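PDB 6OFS: probable zinc protease PqqL from Escherichia coli, which probably cleaves peptide bonds in the periplasm as a zinc-dependent metalloendopeptidase of the M16 family. Local coordinates for residues Val760-Asp765 against Glu815-Arg820; Ile825-Leu830 against Met878-Val883; Asn836-Leu841 against Glu870-Leu875. All coordinates share one frame; numbering follows the deposited sequence.

All three contacts lie in the C-terminal M16-type part of the chain, away from the zinc site. Contact 1 is buried and joins helices 749-771 and 806-823; contact 2, partly buried, packs the start of helix 827-842 against the start of helix 880-890; contact 3, at the surface, sets the far end of helix 827-842 against the short helix 871-875. Contacts 2 and 3 thus share one helix. Contact 1 combines a salt bridge with apolar packing, contact 2 relies on methyl groups, and contact 3 mixes leucines with glutamine and glutamate chains. Contacts 1 and 2 touch through E829, whose carboxylate reaches R820 and K764.

Contact 1. Residues Val760-Asp765 against Glu815-Arg820; sequences VALAKD and EVMVKR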
# COMPACT_ATOMS: atom_id res chain seq x y z
N VAL A 760 30.01 -23.37 -33.42
CA VAL A 760 29.19 -24.58 -33.62
C VAL A 760 30.15 -25.75 -33.93
O VAL A 760 30.01 -26.83 -33.36
CB VAL A 760 28.08 -24.37 -34.70
CG1 VAL A 760 27.48 -25.70 -35.17
CG2 VAL A 760 26.99 -23.44 -34.19
N ALA A 761 31.15 -25.48 -34.79
CA ALA A 761 32.19 -26.42 -35.20
C ALA A 761 33.09 -26.77 -34.03
O ALA A 761 33.42 -27.95 -33.84
CB ALA A 761 33.01 -25.82 -36.33
N LEU A 762 33.47 -25.75 -33.24
CA LEU A 762 34.33 -25.88 -32.07
C LEU A 762 33.67 -26.74 -31.00
O LEU A 762 34.31 -27.66 -30.49
CB LEU A 762 34.71 -24.49 -31.52
CG LEU A 762 35.55 -24.45 -30.23
CD1 LEU A 762 36.88 -25.18 -30.40
CD2 LEU A 762 35.81 -23.02 -29.81
N ALA A 763 32.39 -26.48 -30.70
CA ALA A 763 31.60 -27.23 -29.72
C ALA A 763 31.44 -28.70 -30.14
O ALA A 763 31.28 -29.57 -29.27
CB ALA A 763 30.24 -26.58 -29.52
N LYS A 764 31.49 -28.97 -31.46
CA LYS A 764 31.40 -30.32 -32.02
C LYS A 764 32.68 -31.12 -31.65
O LYS A 764 32.57 -32.15 -30.99
CB LYS A 764 31.16 -30.28 -33.54
CG LYS A 764 30.99 -31.65 -34.20
CD LYS A 764 30.57 -31.58 -35.67
CE LYS A 764 31.72 -31.41 -36.64
NZ LYS A 764 31.25 -31.33 -38.05
N ASP A 765 33.87 -30.59 -32.03
CA ASP A 765 35.18 -31.19 -31.74
C ASP A 765 35.37 -31.45 -30.25
O ASP A 765 35.99 -32.44 -29.88
CB ASP A 765 36.32 -30.31 -32.25
CG ASP A 765 36.43 -30.10 -33.76
OD1 ASP A 765 35.58 -30.64 -34.51
OD2 ASP A 765 37.38 -29.40 -34.19
N GLU A 815 44.16 -28.04 -26.54
CA GLU A 815 44.84 -28.46 -27.78
C GLU A 815 43.83 -28.68 -28.92
O GLU A 815 44.16 -28.40 -30.07
CB GLU A 815 45.80 -29.64 -27.57
CG GLU A 815 45.14 -30.98 -27.29
CD GLU A 815 46.08 -32.17 -27.25
OE1 GLU A 815 46.01 -33.01 -28.19
OE2 GLU A 815 46.85 -32.29 -26.27
N VAL A 816 42.59 -29.11 -28.58
CA VAL A 816 41.50 -29.31 -29.54
C VAL A 816 41.09 -27.93 -30.09
O VAL A 816 40.86 -27.78 -31.30
CB VAL A 816 40.31 -30.10 -28.91
CG1 VAL A 816 39.01 -29.94 -29.69
CG2 VAL A 816 40.65 -31.58 -28.76
N MET A 817 41.10 -26.92 -29.21
CA MET A 817 40.81 -25.53 -29.57
C MET A 817 41.83 -24.95 -30.54
O MET A 817 41.44 -24.30 -31.51
CB MET A 817 40.73 -24.66 -28.32
CG MET A 817 39.39 -24.65 -27.69
SD MET A 817 39.24 -23.22 -26.63
CE MET A 817 39.83 -23.92 -25.10
N VAL A 818 43.13 -25.19 -30.29
CA VAL A 818 44.25 -24.73 -31.12
C VAL A 818 44.11 -25.31 -32.54
O VAL A 818 44.18 -24.56 -33.52
CB VAL A 818 45.62 -25.09 -30.45
CG1 VAL A 818 46.78 -24.98 -31.43
CG2 VAL A 818 45.87 -24.21 -29.23
N LYS A 819 43.85 -26.64 -32.62
CA LYS A 819 43.68 -27.40 -33.86
C LYS A 819 42.52 -26.89 -34.70
O LYS A 819 42.69 -26.74 -35.91
CB LYS A 819 43.54 -28.91 -33.58
CG LYS A 819 44.85 -29.59 -33.21
CD LYS A 819 44.69 -31.06 -32.88
CE LYS A 819 45.96 -31.61 -32.27
NZ LYS A 819 45.80 -33.01 -31.80
N ARG A 820 41.36 -26.62 -34.08
CA ARG A 820 40.16 -26.11 -34.74
C ARG A 820 40.42 -24.69 -35.26
O ARG A 820 40.03 -24.36 -36.38
CB ARG A 820 38.97 -26.14 -33.75
CG ARG A 820 37.66 -25.52 -34.25
CD ARG A 820 36.75 -26.53 -34.91
NE ARG A 820 37.04 -26.71 -36.33
CZ ARG A 820 36.48 -27.64 -37.10
NH1 ARG A 820 35.63 -28.51 -36.58
NH2 ARG A 820 36.78 -27.71 -38.38
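L762 and R820 meet where the helical segments 760-765 and 815-820 draw together, the CA of L762 lying 6.4 Å from the CA of R820. Next along the interface D765 faces V816, their CA atoms 7.0 Å apart. The two short axes approach to 9.9 Å with their N-to-C directions at 139°, so the helices run roughly antiparallel but noticeably splayed.

R820 carries the polar part. Its CG stands anti to the backbone N (chi1 175°), and bends at chi2 and chi3 then bring the guanidinium to D765; the two side chains cross at about a right angle, yet their flat groups are nearly parallel, the planes 22° apart. NH1 of R820 comes 3.0 Å from OD1 of D765 in a salt bridge, with OD2 of D765 almost as near. The CB of A761 rests over one face of the guanidinium, toward its rim. The same guanidinium is held from elsewhere, since NH2 donates to the carbonyl of G824 and NH1 also bridges to E829. That glutamate pairs with K764 as well, which probably offsets the like charges of K764 and R820.

Beside this charged group the contact is apolar. CD1 of L762 packs 3.7 Å from CG of M817, and the same methyl lies 3.9 Å from CG of R820, where the leucine and the aliphatic part of the arginine slide past each other in opposite directions. At the other end CG1 of V816 meets CB of D765 at 3.7 Å.

L762 and M817 both rest on H795 of strand 792-801, and L762 also touches S782 of strand 779-787. The two helices therefore lie against the same sheet, an alpha/beta layering in keeping with an M16 domain, while R820 packs on F758 of helix 749-771.

Contact 2. Residues Ile825-Leu830 against Met878-Val883; sequences ISEQEL and MTVENV
L830 reaches across to the start of helix 880-890 and the residues before it, meeting them with both methyls. CD1 of L830 lies 3.9 Å from CE of M878 and equally far from CG1 of V883. CD2 of L830 sits against the backbone of 878-880, 3.6 Å from the carbonyl O of M878 and close to the N of V880. CG stands anti to the backbone N (chi1 -176°), which sends the branched end away from its own helix and across the interface. With an alanine here both methyls are gone, which would probably leave M878 and V883 without their shared partner and open a gap beside the M878-V880 backbone.

V880 extends the apolar patch: its CG2 is 4.1 Å from CG2 of I825 and also packs beside the E827 carboxylate, whose OE1 is 3.4 Å away. CG2 of I825 in turn touches V883, the two side chains crossing at about a right angle.

Capping bonds at both helix starts probably help to fix these groups. S826 and E829 form a capping box, E829 N donating to S826 OG and S826 N to E829 OE1, which it meets from above the carboxylate plane, while OE2 of E829 pairs with R820 and K764. T879 OG1 accepts from N882 N at 3.1 Å. Beyond, helix 749-771 lies against I825, M878 and V883 through A757, M753 and A754.

The chemistry is therefore divided: between the two segments the contact is by methyl packing, while polar groups mainly cap their own helix starts, with N884 OD1 accepting from I825 N just beyond.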
# COMPACT_ATOMS: atom_id res chain seq x y z
N ILE A 825 36.93 -23.52 -40.59
CA ILE A 825 35.67 -24.16 -40.94
C ILE A 825 35.76 -24.86 -42.30
O ILE A 825 36.51 -24.42 -43.18
CB ILE A 825 34.47 -23.17 -40.83
CG1 ILE A 825 33.27 -23.86 -40.16
CG2 ILE A 825 34.11 -22.53 -42.19
CD1 ILE A 825 32.06 -22.99 -39.86
N SER A 826 35.02 -25.96 -42.44
CA SER A 826 34.93 -26.75 -43.67
C SER A 826 33.70 -26.26 -44.45
O SER A 826 32.82 -25.61 -43.86
CB SER A 826 34.83 -28.24 -43.35
OG SER A 826 33.54 -28.66 -42.93
N GLU A 827 33.65 -26.57 -45.77
CA GLU A 827 32.54 -26.23 -46.67
C GLU A 827 31.22 -26.85 -46.18
O GLU A 827 30.17 -26.20 -46.20
CB GLU A 827 32.83 -26.72 -48.10
CG GLU A 827 34.06 -26.09 -48.74
CD GLU A 827 33.91 -24.67 -49.26
OE1 GLU A 827 34.96 -24.00 -49.42
OE2 GLU A 827 32.77 -24.23 -49.50
N GLN A 828 31.31 -28.11 -45.71
CA GLN A 828 30.22 -28.91 -45.18
C GLN A 828 29.65 -28.29 -43.87
O GLN A 828 28.43 -28.25 -43.70
CB GLN A 828 30.73 -30.35 -44.96
CG GLN A 828 29.66 -31.36 -44.57
CD GLN A 828 30.23 -32.44 -43.67
OE1 GLN A 828 30.53 -33.55 -44.12
NE2 GLN A 828 30.39 -32.12 -42.39
N GLU A 829 30.52 -27.81 -42.97
CA GLU A 829 30.11 -27.17 -41.71
C GLU A 829 29.42 -25.82 -41.95
O GLU A 829 28.44 -25.50 -41.27
CB GLU A 829 31.30 -27.01 -40.76
CG GLU A 829 31.80 -28.32 -40.17
CD GLU A 829 33.20 -28.27 -39.57
OE1 GLU A 829 33.94 -27.30 -39.84
OE2 GLU A 829 33.55 -29.22 -38.83
N LEU A 830 29.93 -25.03 -42.91
CA LEU A 830 29.40 -23.72 -43.27
C LEU A 830 28.01 -23.84 -43.90
O LEU A 830 27.12 -23.07 -43.55
CB LEU A 830 30.37 -23.02 -44.23
CG LEU A 830 30.01 -21.60 -44.65
CD1 LEU A 830 30.12 -20.62 -43.48
CD2 LEU A 830 30.88 -21.15 -45.81
N MET A 878 28.49 -15.59 -46.90
CA MET A 878 29.47 -16.21 -46.01
C MET A 878 30.30 -17.26 -46.76
O MET A 878 29.73 -18.15 -47.40
CB MET A 878 28.77 -16.90 -44.84
CG MET A 878 28.26 -15.96 -43.77
SD MET A 878 28.27 -16.77 -42.14
CE MET A 878 27.25 -18.17 -42.46
N THR A 879 31.63 -17.16 -46.67
CA THR A 879 32.55 -18.10 -47.31
C THR A 879 33.49 -18.68 -46.26
O THR A 879 33.65 -18.09 -45.19
CB THR A 879 33.34 -17.42 -48.47
OG1 THR A 879 34.34 -16.55 -47.95
CG2 THR A 879 32.45 -16.70 -49.47
N VAL A 880 34.15 -19.81 -46.58
CA VAL A 880 35.11 -20.47 -45.70
C VAL A 880 36.22 -19.49 -45.31
O VAL A 880 36.40 -19.26 -44.11
CB VAL A 880 35.66 -21.79 -46.30
CG1 VAL A 880 36.95 -22.24 -45.59
CG2 VAL A 880 34.60 -22.89 -46.24
N GLU A 881 36.89 -18.88 -46.31
CA GLU A 881 37.96 -17.91 -46.07
C GLU A 881 37.46 -16.67 -45.31
O GLU A 881 38.21 -16.17 -44.46
CB GLU A 881 38.73 -17.55 -47.35
CG GLU A 881 37.99 -16.74 -48.40
CD GLU A 881 38.90 -16.13 -49.44
OE1 GLU A 881 39.27 -14.94 -49.29
OE2 GLU A 881 39.25 -16.84 -50.41
N ASN A 882 36.20 -16.22 -45.55
CA ASN A 882 35.58 -15.09 -44.84
C ASN A 882 35.50 -15.39 -43.35
O ASN A 882 35.92 -14.55 -42.55
CB ASN A 882 34.14 -14.82 -45.33
CG ASN A 882 34.02 -13.87 -46.49
OD1 ASN A 882 35.00 -13.29 -46.97
ND2 ASN A 882 32.79 -13.68 -46.96
N VAL A 883 34.97 -16.57 -42.97
CA VAL A 883 34.86 -16.92 -41.56
C VAL A 883 36.25 -17.18 -40.97
O VAL A 883 36.50 -16.74 -39.85
CB VAL A 883 33.82 -18.03 -41.19
CG1 VAL A 883 32.55 -17.97 -42.04
CG2 VAL A 883 34.42 -19.42 -41.21

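Contact 3. Residues Asn836-Leu841 against Glu870-Leu875; sequences NVQRSL and EQEQLL
L841 and Q871 meet on the close-packed part of an almost antiparallel pair, the axes of 836-841 and 871-875 approaching to 10.5 Å with directions at 166°. CD1 of L841 approaches the end of the Q871 side chain, 3.4 Å from its CD, while CD2 of L841 lies 3.6 Å from CB of E872. Alongside, CG1 of V837 packs 3.8 Å from CD1 of the buried L875. The other methyl of L875, CD2, comes 3.6 Å from the backbone N of Q838; with CG roughly anti to the backbone N (chi1 -155°), the two methyls of L875 reach V837 and Q838.

Q838, bent at chi2, leans its end closely on CB of E872 and marks the passage to the looser side. There, beyond CG, the glutamate runs on extended, and across the segments its carboxylate merely grazes CD2 of L841, with OE2 of E872 4.2 Å from that methyl.

Inward, M753 of helix 749-771 touches Q871, L874 and L875, and L749 adds a contact to Q871. Helix 871-875 is thus set between helices 749-771 and 827-842, the latter also gripping its last turn through a hydrogen bond from Q834 to the carbonyl of L875.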
# COMPACT_ATOMS: atom_id res chain seq x y z
N ASN A 836 20.70 -24.15 -41.46
CA ASN A 836 20.16 -24.07 -40.10
C ASN A 836 19.58 -22.69 -39.80
O ASN A 836 18.45 -22.59 -39.34
CB ASN A 836 21.26 -24.41 -39.10
CG ASN A 836 20.80 -25.25 -37.95
OD1 ASN A 836 20.63 -26.47 -38.08
ND2 ASN A 836 20.59 -24.62 -36.80
N VAL A 837 20.37 -21.64 -40.07
CA VAL A 837 20.01 -20.24 -39.84
C VAL A 837 18.89 -19.79 -40.78
O VAL A 837 17.96 -19.11 -40.33
CB VAL A 837 21.26 -19.30 -39.86
CG1 VAL A 837 20.88 -17.84 -39.60
CG2 VAL A 837 22.30 -19.75 -38.85
N GLN A 838 18.95 -20.20 -42.07
CA GLN A 838 17.92 -19.86 -43.06
C GLN A 838 16.53 -20.32 -42.64
O GLN A 838 15.58 -19.53 -42.78
CB GLN A 838 18.28 -20.37 -44.47
CG GLN A 838 17.46 -19.73 -45.60
CD GLN A 838 17.29 -18.23 -45.50
OE1 GLN A 838 16.18 -17.72 -45.33
NE2 GLN A 838 18.40 -17.49 -45.59
N ARG A 839 16.41 -21.55 -42.08
CA ARG A 839 15.16 -22.12 -41.56
C ARG A 839 14.58 -21.23 -40.46
O ARG A 839 13.39 -20.92 -40.50
CB ARG A 839 15.39 -23.54 -41.04
CG ARG A 839 15.29 -24.60 -42.12
CD ARG A 839 15.77 -25.95 -41.62
NE ARG A 839 17.22 -26.09 -41.71
CZ ARG A 839 17.92 -27.07 -41.14
NH1 ARG A 839 17.31 -27.99 -40.40
NH2 ARG A 839 19.24 -27.12 -41.28
N SER A 840 15.43 -20.79 -39.51
CA SER A 840 15.06 -19.91 -38.39
C SER A 840 14.72 -18.49 -38.87
O SER A 840 13.90 -17.82 -38.25
CB SER A 840 16.20 -19.85 -37.37
OG SER A 840 16.64 -21.16 -37.02
N LEU A 841 15.33 -18.05 -39.99
CA LEU A 841 15.12 -16.73 -40.61
C LEU A 841 13.79 -16.60 -41.36
O LEU A 841 13.36 -15.47 -41.64
CB LEU A 841 16.29 -16.37 -41.52
CG LEU A 841 16.87 -14.99 -41.29
CD1 LEU A 841 18.11 -15.07 -40.44
CD2 LEU A 841 17.17 -14.31 -42.59
N GLU A 870 18.95 -7.56 -43.25
CA GLU A 870 20.03 -7.83 -44.18
C GLU A 870 20.73 -9.20 -43.91
O GLU A 870 21.78 -9.48 -44.50
CB GLU A 870 21.03 -6.65 -44.15
CG GLU A 870 21.67 -6.32 -45.49
CD GLU A 870 20.80 -5.60 -46.51
OE1 GLU A 870 20.42 -4.44 -46.24
OE2 GLU A 870 20.51 -6.19 -47.57
N GLN A 871 20.12 -10.07 -43.08
CA GLN A 871 20.70 -11.36 -42.67
C GLN A 871 20.73 -12.47 -43.74
O GLN A 871 21.77 -13.09 -43.88
CB GLN A 871 20.02 -11.90 -41.40
CG GLN A 871 21.02 -12.54 -40.43
CD GLN A 871 20.43 -12.92 -39.10
OE1 GLN A 871 19.63 -12.19 -38.50
NE2 GLN A 871 20.83 -14.08 -38.59
N GLU A 872 19.61 -12.75 -44.45
CA GLU A 872 19.59 -13.81 -45.48
C GLU A 872 20.59 -13.57 -46.60
O GLU A 872 21.23 -14.52 -47.06
CB GLU A 872 18.18 -14.08 -46.04
CG GLU A 872 17.42 -12.86 -46.55
CD GLU A 872 16.01 -13.15 -47.01
OE1 GLU A 872 15.73 -12.97 -48.22
OE2 GLU A 872 15.17 -13.56 -46.16
N GLN A 873 20.76 -12.29 -47.00
CA GLN A 873 21.70 -11.84 -48.03
C GLN A 873 23.15 -12.04 -47.56
O GLN A 873 24.00 -12.49 -48.33
CB GLN A 873 21.44 -10.35 -48.38
CG GLN A 873 20.05 -10.06 -49.00
CD GLN A 873 18.90 -9.85 -48.01
OE1 GLN A 873 19.06 -9.86 -46.78
NE2 GLN A 873 17.70 -9.64 -48.55
N LEU A 874 23.41 -11.74 -46.27
CA LEU A 874 24.72 -11.89 -45.62
C LEU A 874 25.03 -13.36 -45.36
O LEU A 874 26.20 -13.73 -45.27
CB LEU A 874 24.76 -11.12 -44.29
CG LEU A 874 25.01 -9.61 -44.35
CD1 LEU A 874 24.78 -8.98 -42.99
CD2 LEU A 874 26.42 -9.28 -44.84
N LEU A 875 23.97 -14.17 -45.21
CA LEU A 875 24.08 -15.60 -44.95
C LEU A 875 24.56 -16.33 -46.19
O LEU A 875 25.37 -17.24 -46.07
CB LEU A 875 22.73 -16.15 -44.48
CG LEU A 875 22.78 -17.41 -43.63
CD1 LEU A 875 23.45 -17.15 -42.29
CD2 LEU A 875 21.39 -17.96 -43.43